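Local structure of uncharacterized protein (Mycobacterium tuberculosis, 4Q6U) at residues V312-N317 / V330-P335. The protein is of unknown function but, with one GAF-like and two PAS-like domains, is probably a triple sensor-domain protein that may detect a signal. Numbering follows the deposited sequence.
Sequences VHVTVN and VALRLP
Residues 312-317 and 330-333, parts of strands 309-320 and 325-333, pair antiparallel in a beta hairpin whose two faces differ sharply. The apolar face is tightly packed by branched side chains. Val314 fits between its neighbours, CG1 3.5 Å from CG1 of Val330 and CG2 3.5 Å from CD2 of Leu332, and Val312 CG1 also leans on that leucine methyl. Beta-branched valines suit this extended backbone, and leucine's longer reach lets one methyl touch two of them. His313 and Arg333 form a hydrogen-bonded pair, as do Thr315 and Ala331; the shortest bonds, His313 N to Arg333 O and Ala331 N to Thr315 O, are both 2.7 Å.

The polar face is tight at one end, where the flat imidazole of His313 offers a face to an equally flat guanidinium. Arg333 takes the crowded first torsion (chi1 67°) and runs extended to NE; a turn at chi4 (71°) then stacks the group on the ring, planes 8° apart. NH1 donates a hydrogen bond to Leu334 O. The Thr315-Ala331 end is looser, CB to CB 4.2 Å. Here a water joins His313 ND1, beta-branched threonine's OG1 and Ala331 O, which alanine's small methyl does not shield. Glu339 of helix 337-343 salt-bridges Arg333 NH2. In the C-terminal PAS-like sheet, strand 296-303 flanks 309-320, with Ser297 OG hydrogen-bonded to Thr315 OG1, and strand 242-246 flanks 325-333.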
ATOM      1  N   VAL B 312      24.937  20.822   6.095  1.00 45.30           N
ATOM      2  CA  VAL B 312      24.361  19.523   5.747  1.00 43.03           C
ATOM      3  C   VAL B 312      23.958  19.552   4.292  1.00 47.15           C
ATOM      4  O   VAL B 312      23.311  20.503   3.851  1.00 46.09           O
ATOM      5  CB  VAL B 312      23.118  19.169   6.593  1.00 40.38           C
ATOM      6  CG1 VAL B 312      22.423  17.890   6.045  1.00 38.21           C
ATOM      7  CG2 VAL B 312      23.476  19.027   8.077  1.00 40.38           C
ATOM      8  N   HIS B 313      24.337  18.519   3.546  1.00 43.78           N
ATOM      9  CA  HIS B 313      23.961  18.442   2.145  1.00 42.97           C
ATOM     10  C   HIS B 313      22.546  17.879   2.026  1.00 40.95           C
ATOM     11  O   HIS B 313      22.250  16.779   2.502  1.00 38.67           O
ATOM     12  CB  HIS B 313      24.947  17.588   1.352  1.00 44.20           C
ATOM     13  CG  HIS B 313      24.643  17.537  -0.114  1.00 47.31           C
ATOM     14  ND1 HIS B 313      23.697  16.686  -0.647  1.00 42.86           N
ATOM     15  CD2 HIS B 313      25.146  18.243  -1.152  1.00 46.84           C
ATOM     16  CE1 HIS B 313      23.640  16.865  -1.955  1.00 43.98           C
ATOM     17  NE2 HIS B 313      24.507  17.804  -2.288  1.00 49.47           N
ATOM     18  N   VAL B 314      21.683  18.650   1.374  1.00 40.46           N
ATOM     19  CA  VAL B 314      20.260  18.360   1.306  1.00 45.26           C
ATOM     20  C   VAL B 314      19.808  18.155  -0.137  1.00 50.65           C
ATOM     21  O   VAL B 314      20.114  18.972  -1.006  1.00 53.51           O
ATOM     22  CB  VAL B 314      19.457  19.503   1.934  1.00 47.82           C
ATOM     23  CG1 VAL B 314      17.992  19.310   1.708  1.00 46.46           C
ATOM     24  CG2 VAL B 314      19.768  19.616   3.426  1.00 42.65           C
ATOM     25  N   THR B 315      19.094  17.059  -0.389  1.00 39.86           N
ATOM     26  CA  THR B 315      18.513  16.791  -1.708  1.00 48.19           C
ATOM     27  C   THR B 315      16.998  16.612  -1.563  1.00 47.67           C
ATOM     28  O   THR B 315      16.532  15.808  -0.754  1.00 43.47           O
ATOM     29  CB  THR B 315      19.150  15.556  -2.362  1.00 47.33           C
ATOM     30  OG1 THR B 315      20.544  15.803  -2.574  1.00 48.91           O
ATOM     31  CG2 THR B 315      18.479  15.234  -3.703  1.00 52.46           C
ATOM     32  N   VAL B 316      16.234  17.380  -2.336  1.00 41.28           N
ATOM     33  CA  VAL B 316      14.807  17.548  -2.077  1.00 34.93           C
ATOM     34  C   VAL B 316      13.942  17.198  -3.272  1.00 42.57           C
ATOM     35  O   VAL B 316      14.191  17.671  -4.381  1.00 43.33           O
ATOM     36  CB  VAL B 316      14.483  18.998  -1.671  1.00 43.82           C
ATOM     37  CG1 VAL B 316      13.124  19.073  -1.001  1.00 47.25           C
ATOM     38  CG2 VAL B 316      15.539  19.529  -0.745  1.00 53.58           C
ATOM     39  N   ASN B 317      12.930  16.363  -3.039  1.00 40.43           N
ATOM     40  CA  ASN B 317      11.919  16.059  -4.049  1.00 41.49           C
ATOM     41  C   ASN B 317      10.543  16.418  -3.512  1.00 40.46           C
ATOM     42  O   ASN B 317      10.312  16.348  -2.315  1.00 38.24           O
ATOM     43  CB  ASN B 317      11.962  14.579  -4.451  1.00 36.00           C
ATOM     44  CG  ASN B 317      13.186  14.228  -5.287  1.00 38.49           C
ATOM     45  OD1 ASN B 317      13.126  14.195  -6.514  1.00 41.90           O
ATOM     46  ND2 ASN B 317      14.302  13.961  -4.621  1.00 41.58           N
ATOM     47  N   VAL B 330      13.268  14.752   1.718  1.00 29.02           N
ATOM     48  CA  VAL B 330      14.605  15.293   1.852  1.00 34.14           C
ATOM     49  C   VAL B 330      15.613  14.194   2.151  1.00 34.65           C
ATOM     50  O   VAL B 330      15.367  13.352   3.006  1.00 36.48           O
ATOM     51  CB  VAL B 330      14.654  16.360   2.974  1.00 38.20           C
ATOM     52  CG1 VAL B 330      16.062  16.800   3.202  1.00 49.91           C
ATOM     53  CG2 VAL B 330      13.779  17.550   2.608  1.00 36.33           C
ATOM     54  N   ALA B 331      16.734  14.199   1.433  1.00 34.71           N
ATOM     55  CA  ALA B 331      17.836  13.283   1.711  1.00 31.84           C
ATOM     56  C   ALA B 331      18.994  14.047   2.344  1.00 36.35           C
ATOM     57  O   ALA B 331      19.559  14.941   1.731  1.00 36.36           O
ATOM     58  CB  ALA B 331      18.290  12.580   0.442  1.00 31.91           C
ATOM     59  N   LEU B 332      19.344  13.682   3.569  1.00 34.17           N
ATOM     60  CA  LEU B 332      20.356  14.412   4.328  1.00 36.52           C
ATOM     61  C   LEU B 332      21.653  13.656   4.481  1.00 34.15           C
ATOM     62  O   LEU B 332      21.660  12.507   4.903  1.00 39.52           O
ATOM     63  CB  LEU B 332      19.834  14.733   5.718  1.00 32.56           C
ATOM     64  CG  LEU B 332      18.491  15.435   5.763  1.00 35.94           C
ATOM     65  CD1 LEU B 332      17.968  15.351   7.173  1.00 43.68           C
ATOM     66  CD2 LEU B 332      18.735  16.860   5.389  1.00 45.56           C
ATOM     67  N   ARG B 333      22.757  14.333   4.201  1.00 36.43           N
ATOM     68  CA  ARG B 333      24.065  13.755   4.436  1.00 43.55           C
ATOM     69  C   ARG B 333      25.119  14.843   4.658  1.00 43.89           C
ATOM     70  O   ARG B 333      24.890  16.017   4.377  1.00 46.48           O
ATOM     71  CB  ARG B 333      24.472  12.853   3.260  1.00 39.79           C
ATOM     72  CG  ARG B 333      24.721  13.593   1.943  1.00 48.44           C
ATOM     73  CD  ARG B 333      25.382  12.677   0.885  1.00 47.25           C
ATOM     74  NE  ARG B 333      25.423  13.274  -0.456  1.00 43.42           N
ATOM     75  CZ  ARG B 333      26.199  14.296  -0.801  1.00 51.20           C
ATOM     76  NH1 ARG B 333      27.006  14.855   0.093  1.00 52.17           N
ATOM     77  NH2 ARG B 333      26.171  14.767  -2.042  1.00 52.42           N
ATOM     78  N   LEU B 334      26.277  14.446   5.168  1.00 46.72           N
ATOM     79  CA  LEU B 334      27.396  15.370   5.304  1.00 46.69           C
ATOM     80  C   LEU B 334      27.887  15.839   3.930  1.00 56.26           C
ATOM     81  O   LEU B 334      27.974  15.041   2.996  1.00 58.07           O
ATOM     82  CB  LEU B 334      28.529  14.701   6.081  1.00 49.31           C
ATOM     83  CG  LEU B 334      28.154  14.338   7.520  1.00 53.15           C
ATOM     84  CD1 LEU B 334      29.298  13.626   8.223  1.00 57.98           C
ATOM     85  CD2 LEU B 334      27.760  15.593   8.277  1.00 53.33           C
ATOM     86  N   PRO B 335      28.199  17.140   3.794  1.00 55.32           N
ATOM     87  CA  PRO B 335      28.721  17.636   2.516  1.00 55.03           C
ATOM     88  C   PRO B 335      30.215  17.371   2.387  1.00 55.93           C
ATOM     89  O   PRO B 335      30.909  17.371   3.402  1.00 57.50           O
ATOM     90  CB  PRO B 335      28.433  19.136   2.578  1.00 51.12           C
ATOM     91  CG  PRO B 335      28.512  19.456   4.043  1.00 50.98           C
ATOM     92  CD  PRO B 335      28.077  18.213   4.797  1.00 52.17           C
TER
HETATM   93  O   HOH W   1      21.696  14.944  -0.037  1.00 40.12           O